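Local atomic coordinates of 5-carboxymethyl-2-hydroxymuconate semialdehyde dehydrogenase (Thermus thermophilus, PDB entry 2D4E), a protein that probably catalyses the NAD-dependent oxidation of 5-carboxymethyl-2-hydroxymuconate semialdehyde to the corresponding acid, as a member of the aldehyde dehydrogenase family. Residues Leu106-Cys111 against Gln116-Val121; Lys324-Ala329 against Leu370-Glu375; Arg330-Gly335 against Leu392-Phe397; Asp339-Val344 against Thr379-Glu384; Gly345-Ile348 against His352-Arg355. All coordinates share one frame; numbering follows the deposited sequence.

In the fold
Contacts 2, 3 and 4 form a chain of neighbours on one side of the subunit. Contacts 2 and 3, their centres about 7 Å apart, share helix 315-331 and reach neighbouring antiparallel strands of the mixed sheet, the outermost strand 369-372 and strand 395-398 beside it. Contact 4 joins contact 3 through Arg-333, whose NE bonds to Glu-341 O (2.7 Å). Contact 5 packs on contact 3 through Leu-353 and Leu-392 and lies near the cofactor, with the side chain of His-352 about 6 Å from bound NAD. Contact 1, a helical hairpin, meets contact 4 where Arg-119 NH2 bonds to Thr-342 O (3.0 Å); its Gln-116 side chain is about 11 Å from NAD.

Contact 1 (Leu106-Cys111 against Gln116-Val121); sequences LAVMEC and QVLRIV
Gln-116 opens the second segment by setting its carbonyl against the last residue of 106-111: its O lies 3.2 Å from Cys-111 SG. On the polar side of the same junction a water takes the backbone N-H of Gln-116 (2.6 Å from its N) and gives a hydrogen bond to Glu-110 O, linking the last turns of helix 103-114 to the residue just before the N-cap of the next helix. That N-cap is Val-117. Leu-118 then sends one branch back across the gap. With CG anti to the backbone N (chi1 -167°), its CD1 rests 3.7 Å from Cys-111 CB and 4.0 Å from Ala-107 CB, and also meets a methyl of Val-108. One turn later Val-121 points straight at the first helix. Its two methyls divide the work: CG1 presses on the backbone of Ala-107, 3.4 Å from Ala-107 O, and reaches Glu-110 CB at 3.8 Å, while CG2 lies over CA and CB of Cys-111. Cutting Val-121 back to an alanine here would probably leave a gap between Ala-107, Glu-110 and Cys-111 where both methyls now sit. Glu-110 OE2 accepts a hydrogen bond from Leu-176 N, and helix 12-24 closes over Val-108 and Leu-118. The contact makes a helical hairpin of the aldehyde dehydrogenase fold, its two helices running roughly antiparallel. Their hold on each other therefore rests on the close fit of methyls against Ala-107 and Cys-111, with the water as the clear polar link at the turn.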
# COMPACT_ATOMS: atom_id res chain seq x y z
N LEU C 106 4.70 22.94 31.57
CA LEU C 106 4.34 21.53 31.44
C LEU C 106 5.43 20.61 32.01
O LEU C 106 5.14 19.65 32.74
CB LEU C 106 4.07 21.18 29.97
CG LEU C 106 2.75 21.70 29.37
CD1 LEU C 106 2.77 21.63 27.85
CD2 LEU C 106 1.58 20.88 29.92
N ALA C 107 6.68 20.92 31.69
CA ALA C 107 7.79 20.12 32.18
C ALA C 107 7.86 20.16 33.69
O ALA C 107 7.94 19.13 34.35
CB ALA C 107 9.09 20.63 31.58
N VAL C 108 7.83 21.36 34.26
CA VAL C 108 7.89 21.51 35.70
C VAL C 108 6.72 20.82 36.39
O VAL C 108 6.89 20.10 37.38
CB VAL C 108 7.92 23.00 36.12
CG1 VAL C 108 7.84 23.11 37.63
CG2 VAL C 108 9.19 23.66 35.60
N MET C 109 5.53 21.04 35.86
CA MET C 109 4.33 20.45 36.43
C MET C 109 4.43 18.93 36.51
O MET C 109 4.25 18.33 37.58
CB MET C 109 3.12 20.85 35.60
CG MET C 109 1.80 20.43 36.19
SD MET C 109 0.43 21.09 35.23
CE MET C 109 0.63 22.84 35.52
N GLU C 110 4.72 18.30 35.38
CA GLU C 110 4.81 16.84 35.35
C GLU C 110 5.99 16.34 36.17
O GLU C 110 5.92 15.26 36.76
CB GLU C 110 4.90 16.35 33.90
CG GLU C 110 5.10 14.85 33.77
CD GLU C 110 4.66 14.32 32.41
OE1 GLU C 110 5.12 13.23 32.03
OE2 GLU C 110 3.84 14.99 31.75
N CYS C 111 7.06 17.12 36.21
CA CYS C 111 8.23 16.74 36.99
C CYS C 111 7.86 16.67 38.47
O CYS C 111 8.11 15.67 39.15
CB CYS C 111 9.35 17.76 36.77
SG CYS C 111 10.78 17.51 37.82
N GLN C 116 9.99 12.42 37.59
CA GLN C 116 11.07 12.19 36.63
C GLN C 116 11.99 13.41 36.61
O GLN C 116 11.56 14.52 36.92
CB GLN C 116 10.52 11.94 35.22
CG GLN C 116 9.68 10.66 35.06
CD GLN C 116 10.44 9.39 35.40
OE1 GLN C 116 11.64 9.28 35.15
NE2 GLN C 116 9.74 8.40 35.95
N VAL C 117 13.25 13.22 36.24
CA VAL C 117 14.19 14.33 36.20
C VAL C 117 13.71 15.37 35.19
O VAL C 117 13.30 15.03 34.08
CB VAL C 117 15.61 13.86 35.83
CG1 VAL C 117 16.13 12.91 36.89
CG2 VAL C 117 15.60 13.19 34.48
N LEU C 118 13.76 16.64 35.58
CA LEU C 118 13.27 17.73 34.75
C LEU C 118 13.68 17.72 33.28
O LEU C 118 12.83 17.87 32.41
CB LEU C 118 13.63 19.08 35.38
CG LEU C 118 12.92 20.31 34.77
CD1 LEU C 118 11.40 20.12 34.81
CD2 LEU C 118 13.32 21.57 35.55
N ARG C 119 14.96 17.55 32.99
CA ARG C 119 15.40 17.55 31.59
C ARG C 119 14.72 16.46 30.76
O ARG C 119 14.38 16.67 29.60
CB ARG C 119 16.93 17.42 31.49
CG ARG C 119 17.50 16.11 32.00
CD ARG C 119 19.02 16.08 31.85
NE ARG C 119 19.60 14.84 32.33
CZ ARG C 119 19.71 14.50 33.62
NH1 ARG C 119 19.28 15.33 34.57
NH2 ARG C 119 20.25 13.34 33.96
N ILE C 120 14.51 15.29 31.36
CA ILE C 120 13.86 14.20 30.64
C ILE C 120 12.40 14.56 30.39
O ILE C 120 11.87 14.33 29.31
CB ILE C 120 13.97 12.87 31.43
CG1 ILE C 120 15.43 12.44 31.49
CG2 ILE C 120 13.15 11.79 30.75
CD1 ILE C 120 16.10 12.26 30.14
N VAL C 121 11.75 15.16 31.39
CA VAL C 121 10.36 15.56 31.23
C VAL C 121 10.26 16.65 30.17
O VAL C 121 9.29 16.71 29.41
CB VAL C 121 9.75 16.09 32.54
CG1 VAL C 121 8.29 16.48 32.30
CG2 VAL C 121 9.86 15.04 33.65
O HOH W 1 8.06 13.49 36.21

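Contact 2 (Lys324-Ala329 against Leu370-Glu375); sequences KVVERA and LLVGGE
Val-326 and Val-372 meet methyl to methyl because of how each is turned about its first torsion. In Val-326, CG1 stands anti to the backbone N (chi1 175°) and CG2 anti to the carbonyl carbon, which spreads the two methyls over two neighbours on the strand. In Val-372, CG1 lies between the backbone N and the carbonyl carbon (chi1 60°), and this turn brings it to the helix. The side chains of the two valines run past each other in opposite directions, with Val-326 CG1 3.9 Å from Val-372 CG1. The other methyl, Val-326 CG2, is 3.7 Å from Leu-371 CD1; here the side chains lie roughly at right angles, so the leucine branch passes across the valine. Ala-329, one turn further along the helix, adds a looser touch, its CB 4.5 Å from Val-372 CG1. No hydrogen bond crosses between the segments, and the join rests on these aliphatic groups. Phe-298 of helix 286-298 packs on Ala-329, while Val-396 of the neighbouring strand packs on Val-372. The short axes of helix 324-329 and strand 370-372 approach to 8.7 Å with 50° between their directions. This is helix-on-sheet packing: helix 315-331 lies against the outermost strand 369-372 of the mixed sheet, as in the alpha/beta domains of the aldehyde dehydrogenase fold.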
# COMPACT_ATOMS: atom_id res chain seq x y z
N LYS C 324 30.20 -5.56 35.03
CA LYS C 324 30.27 -4.18 34.56
C LYS C 324 28.93 -3.46 34.68
O LYS C 324 28.88 -2.25 34.89
CB LYS C 324 30.79 -4.13 33.12
CG LYS C 324 32.30 -4.31 33.06
CD LYS C 324 32.80 -4.58 31.66
CE LYS C 324 34.29 -4.88 31.71
NZ LYS C 324 34.76 -5.44 30.42
N VAL C 325 27.83 -4.21 34.55
CA VAL C 325 26.51 -3.61 34.68
C VAL C 325 26.34 -3.17 36.13
O VAL C 325 25.84 -2.07 36.40
CB VAL C 325 25.39 -4.63 34.32
CG1 VAL C 325 24.03 -4.07 34.71
CG2 VAL C 325 25.42 -4.93 32.82
N VAL C 326 26.77 -4.02 37.05
CA VAL C 326 26.67 -3.74 38.48
C VAL C 326 27.42 -2.46 38.89
O VAL C 326 26.88 -1.64 39.62
CB VAL C 326 27.21 -4.92 39.32
CG1 VAL C 326 27.22 -4.57 40.80
CG2 VAL C 326 26.35 -6.15 39.07
N GLU C 327 28.66 -2.30 38.42
CA GLU C 327 29.43 -1.11 38.77
C GLU C 327 28.80 0.15 38.19
O GLU C 327 28.83 1.21 38.82
CB GLU C 327 30.88 -1.25 38.31
CG GLU C 327 31.67 -2.30 39.09
CD GLU C 327 31.45 -2.19 40.60
OE1 GLU C 327 31.71 -1.10 41.16
OE2 GLU C 327 31.03 -3.20 41.22
N ARG C 328 28.23 0.05 36.99
CA ARG C 328 27.58 1.21 36.40
C ARG C 328 26.35 1.58 37.23
O ARG C 328 26.10 2.75 37.52
CB ARG C 328 27.20 0.91 34.94
CG ARG C 328 28.39 0.89 33.99
CD ARG C 328 28.90 2.30 33.71
NE ARG C 328 27.95 3.03 32.87
CZ ARG C 328 27.87 2.92 31.55
NH1 ARG C 328 28.69 2.11 30.89
NH2 ARG C 328 26.93 3.58 30.88
N ALA C 329 25.57 0.58 37.63
CA ALA C 329 24.38 0.82 38.44
C ALA C 329 24.76 1.44 39.79
O ALA C 329 24.05 2.29 40.32
CB ALA C 329 23.64 -0.49 38.67
N LEU C 370 21.37 -10.91 45.11
CA LEU C 370 21.34 -9.46 45.08
C LEU C 370 22.77 -8.94 45.01
O LEU C 370 23.54 -9.10 45.95
CB LEU C 370 20.65 -8.92 46.34
CG LEU C 370 20.61 -7.40 46.44
CD1 LEU C 370 19.95 -6.82 45.19
CD2 LEU C 370 19.85 -7.00 47.70
N LEU C 371 23.12 -8.30 43.90
CA LEU C 371 24.48 -7.78 43.71
C LEU C 371 24.63 -6.30 44.08
O LEU C 371 25.73 -5.84 44.39
CB LEU C 371 24.92 -7.99 42.26
CG LEU C 371 24.85 -9.43 41.73
CD1 LEU C 371 25.41 -9.45 40.32
CD2 LEU C 371 25.64 -10.38 42.61
N VAL C 372 23.53 -5.56 44.06
CA VAL C 372 23.58 -4.14 44.40
C VAL C 372 22.17 -3.57 44.58
O VAL C 372 21.22 -4.06 43.98
CB VAL C 372 24.36 -3.34 43.32
CG1 VAL C 372 23.67 -3.48 41.97
CG2 VAL C 372 24.48 -1.88 43.73
N GLY C 373 22.06 -2.55 45.43
CA GLY C 373 20.76 -1.94 45.69
C GLY C 373 19.88 -2.81 46.56
O GLY C 373 20.32 -3.34 47.57
N GLY C 374 18.61 -2.94 46.17
CA GLY C 374 17.69 -3.78 46.93
C GLY C 374 17.08 -3.14 48.16
O GLY C 374 16.55 -3.84 49.03
N GLU C 375 17.13 -1.82 48.25
CA GLU C 375 16.56 -1.12 49.39
C GLU C 375 16.47 0.38 49.11
O GLU C 375 17.03 0.86 48.12
CB GLU C 375 17.43 -1.35 50.64
CG GLU C 375 18.81 -0.73 50.54
CD GLU C 375 19.70 -1.06 51.73
OE1 GLU C 375 19.22 -1.01 52.88
OE2 GLU C 375 20.89 -1.37 51.52

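Contact 3 (Arg330-Gly335 against Leu392-Phe397); sequences RAIRVG and LLPTVF
Pro-394 fits against Ile-332 and Val-334 where the loop after helix 315-331 runs beside the entry to strand 395-398, within the alpha/beta fold of the aldehyde dehydrogenase family. The contact between the segments is wholly apolar. Ile-332 reaches the proline ring with two of its ends: CG2 lies 3.9 Å from Pro-394 CG, and CD1 is equally far, 3.9 Å, from Pro-394 CB. This double approach follows from the torsions, since CG1 stands anti to the carbonyl carbon (chi1 -66°) and the chain then continues extended, carrying CD1 along the ring while CG2 remains near its CG corner. Val-334 takes the next part of the ring, its CG2 3.8 Å from Pro-394 CD. Val-334 and Pro-394 lie alongside with their side chains pointing opposite ways, whereas isoleucine and proline meet obliquely. Together they line up along the three ring carbons CB, CG and CD. Phe-298 of helix 286-298 completes the apolar surroundings by touching both Ile-332 and Pro-394, and Gly-514 of the second subunit packs on Ile-332, so this core reaches the subunit interface.

Polar bonds lead out of the contact from 330-335, and one lies within 392-397. Arg-333, between the two apolar residues, is engaged through its backbone N by Glu-343 OE2 and through NE by Glu-341 O. On the proline side, Thr-395 OG1 accepts a hydrogen bond from Gly-374 N. The same hydroxyl donates to Leu-393 O at 2.8 Å, tilted 31° from the carbonyl plane, and so bridges over the proline between them.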
# COMPACT_ATOMS: atom_id res chain seq x y z
N ARG C 330 25.90 1.00 40.32
CA ARG C 330 26.40 1.49 41.60
C ARG C 330 26.74 2.98 41.48
O ARG C 330 26.53 3.75 42.41
CB ARG C 330 27.65 0.71 42.01
CG ARG C 330 27.97 0.78 43.50
CD ARG C 330 29.36 0.24 43.82
NE ARG C 330 29.56 -1.16 43.46
CZ ARG C 330 28.95 -2.19 44.05
NH1 ARG C 330 28.10 -1.98 45.04
NH2 ARG C 330 29.23 -3.43 43.67
N ALA C 331 27.27 3.36 40.32
CA ALA C 331 27.66 4.75 40.07
C ALA C 331 26.51 5.70 39.75
O ALA C 331 26.69 6.92 39.79
CB ALA C 331 28.69 4.79 38.95
N ILE C 332 25.33 5.17 39.44
CA ILE C 332 24.18 6.00 39.12
C ILE C 332 23.87 7.01 40.24
O ILE C 332 23.71 6.63 41.39
CB ILE C 332 22.91 5.13 38.87
CG1 ILE C 332 23.11 4.29 37.60
CG2 ILE C 332 21.68 6.02 38.74
CD1 ILE C 332 22.02 3.29 37.34
N ARG C 333 23.80 8.29 39.88
CA ARG C 333 23.52 9.35 40.85
C ARG C 333 22.02 9.44 41.15
O ARG C 333 21.21 9.70 40.26
CB ARG C 333 24.03 10.70 40.34
CG ARG C 333 25.56 10.79 40.18
CD ARG C 333 26.01 12.19 39.81
NE ARG C 333 25.53 12.60 38.49
CZ ARG C 333 26.07 12.22 37.34
NH1 ARG C 333 27.13 11.42 37.32
NH2 ARG C 333 25.55 12.64 36.19
N VAL C 334 21.67 9.22 42.42
CA VAL C 334 20.29 9.27 42.87
C VAL C 334 20.05 10.59 43.59
O VAL C 334 20.82 10.97 44.47
CB VAL C 334 19.99 8.09 43.84
CG1 VAL C 334 18.53 8.13 44.29
CG2 VAL C 334 20.30 6.76 43.14
N GLY C 335 19.00 11.30 43.20
CA GLY C 335 18.72 12.58 43.83
C GLY C 335 17.41 13.21 43.40
O GLY C 335 16.58 12.58 42.75
N LEU C 392 14.45 4.62 45.52
CA LEU C 392 14.92 3.25 45.55
C LEU C 392 16.27 3.21 44.84
O LEU C 392 16.46 3.86 43.81
CB LEU C 392 13.96 2.31 44.82
CG LEU C 392 14.41 0.84 44.86
CD1 LEU C 392 14.21 0.29 46.28
CD2 LEU C 392 13.63 0.01 43.85
N LEU C 393 17.21 2.48 45.42
CA LEU C 393 18.53 2.36 44.81
C LEU C 393 18.45 1.47 43.57
O LEU C 393 17.71 0.48 43.55
CB LEU C 393 19.52 1.74 45.80
CG LEU C 393 19.94 2.53 47.04
CD1 LEU C 393 20.69 1.60 47.98
CD2 LEU C 393 20.82 3.71 46.63
N PRO C 394 19.17 1.84 42.50
CA PRO C 394 19.13 1.00 41.30
C PRO C 394 19.52 -0.40 41.80
O PRO C 394 20.49 -0.56 42.54
CB PRO C 394 20.18 1.65 40.42
CG PRO C 394 19.96 3.11 40.70
CD PRO C 394 19.83 3.14 42.22
N THR C 395 18.75 -1.40 41.39
CA THR C 395 18.95 -2.78 41.85
C THR C 395 19.24 -3.81 40.76
O THR C 395 18.62 -3.80 39.70
CB THR C 395 17.69 -3.22 42.65
OG1 THR C 395 17.45 -2.27 43.70
CG2 THR C 395 17.87 -4.61 43.25
N VAL C 396 20.18 -4.71 41.04
CA VAL C 396 20.55 -5.76 40.10
C VAL C 396 20.61 -7.12 40.80
O VAL C 396 21.27 -7.27 41.83
CB VAL C 396 21.95 -5.53 39.46
CG1 VAL C 396 22.27 -6.66 38.49
CG2 VAL C 396 22.00 -4.20 38.75
N PHE C 397 19.92 -8.10 40.22
CA PHE C 397 19.88 -9.47 40.73
C PHE C 397 20.44 -10.39 39.66
O PHE C 397 20.46 -10.06 38.48
CB PHE C 397 18.45 -9.96 40.96
CG PHE C 397 17.84 -9.55 42.26
CD1 PHE C 397 16.90 -8.52 42.30
CD2 PHE C 397 18.12 -10.25 43.43
CE1 PHE C 397 16.24 -8.19 43.49
CE2 PHE C 397 17.47 -9.93 44.63
CZ PHE C 397 16.53 -8.90 44.66

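Contact 4 (Asp339-Val344 against Thr379-Glu384); sequences DPETEV and TSFRGE
Asp-339 OD2 accepts two hydrogen bonds, from Arg-382 NH2 across the contact and from the backbone N of Glu-341 in its own segment. These donors come from opposite faces of the carboxylate plane. The arginine bond measures 2.7 Å from NH2 to OD2 but is bent, with an N-H...O angle of 132°; that from Glu-341 N to Asp-339 OD2, at 2.9 Å, is straighter at 167°. The second oxygen, Asp-339 OD1, lies 2.7 Å from Arg-382 NE in a weak hydrogen bond. Thus both oxygens share in a two-point salt bridge, although the carboxylate and guanidinium planes are 68° apart and the groups do not lie flat together. Arg-382 reaches across because its chain is extended from CG to NE. A water adds a further link, donating to Asp-339 OD1 and to Glu-384 OE1, and probably eases the proximity of these two acids. Beside the salt bridge, Glu-341 CG lies 3.5 Å from Arg-382 NH2, and Glu-341 CB touches the Phe-381 ring at CE2 (4.3 Å). An asparagine in place of Asp-339 would probably leave the guanidinium of Arg-382 without its charged mate and weaken the tie between the two loops. Ser-380 OG steadies the second loop, accepting from Glu-384 N and donating to Glu-384 OE1, while Tyr-3 holds the other oxygen of that glutamate. The arrangement is a salt bridge between two loops, each built round a type I beta turn, Asp-339 to Thr-342 and Ser-380 to Gly-383, the first opened by the Asx turn that Glu-341 N makes with Asp-339.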
# COMPACT_ATOMS: atom_id res chain seq x y z
N ASP C 339 17.34 18.55 40.43
CA ASP C 339 18.79 18.66 40.49
C ASP C 339 19.40 18.17 39.17
O ASP C 339 19.30 17.00 38.83
CB ASP C 339 19.33 17.83 41.66
CG ASP C 339 20.85 17.86 41.78
OD1 ASP C 339 21.37 17.30 42.76
OD2 ASP C 339 21.53 18.43 40.89
N PRO C 340 20.03 19.08 38.40
CA PRO C 340 20.63 18.67 37.12
C PRO C 340 21.62 17.50 37.18
O PRO C 340 21.93 16.89 36.16
CB PRO C 340 21.26 19.96 36.59
CG PRO C 340 21.45 20.81 37.83
CD PRO C 340 20.21 20.52 38.62
N GLU C 341 22.12 17.19 38.38
CA GLU C 341 23.08 16.10 38.54
C GLU C 341 22.40 14.73 38.72
O GLU C 341 23.05 13.70 38.57
CB GLU C 341 23.98 16.36 39.75
CG GLU C 341 24.92 17.53 39.56
CD GLU C 341 25.86 17.32 38.40
OE1 GLU C 341 26.72 16.41 38.50
OE2 GLU C 341 25.73 18.05 37.39
N THR C 342 21.11 14.75 39.03
CA THR C 342 20.35 13.52 39.25
C THR C 342 20.17 12.67 38.00
O THR C 342 19.92 13.20 36.91
CB THR C 342 18.95 13.85 39.81
OG1 THR C 342 19.08 14.57 41.04
CG2 THR C 342 18.16 12.56 40.04
N GLU C 343 20.29 11.35 38.15
CA GLU C 343 20.09 10.44 37.03
C GLU C 343 18.86 9.59 37.33
O GLU C 343 18.08 9.26 36.44
CB GLU C 343 21.32 9.54 36.83
CG GLU C 343 22.57 10.30 36.38
CD GLU C 343 23.76 9.40 36.19
OE1 GLU C 343 24.19 9.21 35.03
OE2 GLU C 343 24.28 8.87 37.20
N VAL C 344 18.70 9.23 38.60
CA VAL C 344 17.55 8.45 39.04
C VAL C 344 16.84 9.18 40.17
O VAL C 344 17.44 9.51 41.20
CB VAL C 344 17.97 7.04 39.52
CG1 VAL C 344 16.84 6.40 40.33
CG2 VAL C 344 18.29 6.16 38.32
N THR C 379 20.68 8.40 51.21
CA THR C 379 21.34 9.66 50.91
C THR C 379 21.46 9.92 49.41
O THR C 379 21.74 9.01 48.63
CB THR C 379 22.75 9.66 51.51
OG1 THR C 379 22.69 9.14 52.84
CG2 THR C 379 23.31 11.06 51.54
N SER C 380 21.28 11.18 49.02
CA SER C 380 21.39 11.55 47.62
C SER C 380 22.86 11.64 47.26
O SER C 380 23.73 11.56 48.14
CB SER C 380 20.73 12.90 47.35
OG SER C 380 21.57 13.96 47.76
N PHE C 381 23.13 11.82 45.98
CA PHE C 381 24.49 11.95 45.48
C PHE C 381 25.17 13.14 46.16
O PHE C 381 26.39 13.14 46.35
CB PHE C 381 24.45 12.17 43.96
CG PHE C 381 25.69 12.82 43.41
CD1 PHE C 381 26.89 12.11 43.34
CD2 PHE C 381 25.67 14.14 42.98
CE1 PHE C 381 28.05 12.72 42.86
CE2 PHE C 381 26.83 14.76 42.50
CZ PHE C 381 28.02 14.05 42.44
N ARG C 382 24.38 14.15 46.53
CA ARG C 382 24.92 15.34 47.18
C ARG C 382 24.95 15.24 48.70
O ARG C 382 25.26 16.23 49.38
CB ARG C 382 24.14 16.58 46.77
CG ARG C 382 24.16 16.87 45.28
CD ARG C 382 23.73 18.30 45.01
NE ARG C 382 23.58 18.58 43.59
CZ ARG C 382 23.83 19.76 43.03
NH1 ARG C 382 24.25 20.77 43.79
NH2 ARG C 382 23.64 19.94 41.73
N GLY C 383 24.63 14.07 49.23
CA GLY C 383 24.64 13.89 50.67
C GLY C 383 23.36 14.31 51.37
O GLY C 383 23.33 14.39 52.60
N GLU C 384 22.31 14.59 50.60
CA GLU C 384 21.03 15.01 51.17
C GLU C 384 20.27 13.80 51.71
O GLU C 384 20.45 12.68 51.24
CB GLU C 384 20.16 15.68 50.11
CG GLU C 384 20.77 16.90 49.45
CD GLU C 384 20.11 17.21 48.11
OE1 GLU C 384 20.27 16.40 47.18
OE2 GLU C 384 19.43 18.25 48.00
O HOH W 2 19.53 15.99 44.74

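Contact 5 (Gly345-Ile348 against His352-Arg355); sequences GPLI and HLQR
Leu-347 and Leu-353 touch through the ends of their chains, CD1 to CD1 at 3.7 Å, with the two side chains lying roughly at right angles. Next to them Ile-348 lays its CG2 methyl against the base of His-352, 3.6 Å from His-352 CB and 3.8 Å from His-352 CG, again in a perpendicular crossing. The methyl gets there because CG1 is anti to the backbone N (chi1 -171°), which places CG2 between N and the carbonyl carbon and turns it to the histidine. Leu-347 also contributes its CB, which lies at the edge of the imidazole, near its plane and 4.2 Å from His-352 CD2. Through these four buried residues the loop between helices 315-331 and 350-365 folds back on the first turn of the latter, beside the NAD pocket of this aldehyde dehydrogenase: the side chain of His-352 is about 6 Å from bound NAD, and that of Ile-348 about 4 Å from a sodium ion. The next shell holds both partners. His-352 NE2 hydrogen-bonds to Phe-411 O, and its ring meets Trp-172 edge-to-face, contacts that probably fix the rotation of the imidazole. The loop is gripped through its backbone: Glu-303 OE2 takes the N-H of Ile-348, and the side-chain amide of Asn-390 bonds to Leu-347 O. Beyond the leucine pair, Leu-392 packs on Leu-353.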
# COMPACT_ATOMS: atom_id res chain seq x y z
N GLY C 345 15.56 9.45 39.96
CA GLY C 345 14.76 10.14 40.95
C GLY C 345 13.92 9.18 41.77
O GLY C 345 14.18 7.98 41.77
N PRO C 346 12.90 9.68 42.48
CA PRO C 346 12.02 8.86 43.31
C PRO C 346 10.88 8.22 42.53
O PRO C 346 10.49 8.70 41.46
CB PRO C 346 11.51 9.85 44.33
CG PRO C 346 11.31 11.08 43.48
CD PRO C 346 12.56 11.11 42.61
N LEU C 347 10.34 7.14 43.08
CA LEU C 347 9.22 6.45 42.47
C LEU C 347 7.97 7.28 42.72
O LEU C 347 7.93 8.13 43.62
CB LEU C 347 9.08 5.04 43.04
CG LEU C 347 10.33 4.18 42.84
CD1 LEU C 347 10.07 2.76 43.26
CD2 LEU C 347 10.75 4.22 41.36
N ILE C 348 6.95 7.03 41.91
CA ILE C 348 5.70 7.77 41.94
C ILE C 348 4.94 7.93 43.26
O ILE C 348 4.45 9.02 43.56
CB ILE C 348 4.71 7.18 40.90
CG1 ILE C 348 3.48 8.08 40.77
CG2 ILE C 348 4.32 5.76 41.30
CD1 ILE C 348 3.80 9.47 40.24
N HIS C 352 3.69 2.48 45.62
CA HIS C 352 4.40 1.85 44.53
C HIS C 352 5.78 1.39 44.99
O HIS C 352 6.31 0.38 44.52
CB HIS C 352 4.52 2.80 43.34
CG HIS C 352 5.08 2.15 42.11
ND1 HIS C 352 4.51 1.04 41.54
CD2 HIS C 352 6.19 2.43 41.38
CE1 HIS C 352 5.24 0.65 40.51
NE2 HIS C 352 6.27 1.48 40.40
N LEU C 353 6.37 2.14 45.92
CA LEU C 353 7.68 1.78 46.46
C LEU C 353 7.52 0.50 47.27
O LEU C 353 8.37 -0.40 47.21
CB LEU C 353 8.24 2.90 47.35
CG LEU C 353 9.62 2.60 47.97
CD1 LEU C 353 10.65 2.38 46.87
CD2 LEU C 353 10.04 3.76 48.87
N GLN C 354 6.43 0.40 48.02
CA GLN C 354 6.18 -0.80 48.82
C GLN C 354 6.00 -2.00 47.88
O GLN C 354 6.45 -3.11 48.19
CB GLN C 354 4.94 -0.65 49.70
CG GLN C 354 4.70 -1.87 50.60
CD GLN C 354 3.45 -1.78 51.47
OE1 GLN C 354 3.20 -0.77 52.14
NE2 GLN C 354 2.66 -2.85 51.49
N ARG C 355 5.35 -1.79 46.74
CA ARG C 355 5.13 -2.88 45.80
C ARG C 355 6.45 -3.34 45.18
O ARG C 355 6.72 -4.53 45.09
CB ARG C 355 4.16 -2.49 44.68
CG ARG C 355 3.26 -3.67 44.27
CD ARG C 355 3.17 -3.94 42.77
NE ARG C 355 2.37 -2.95 42.06
CZ ARG C 355 1.65 -3.20 40.97
NH1 ARG C 355 1.62 -4.42 40.45
NH2 ARG C 355 0.98 -2.22 40.38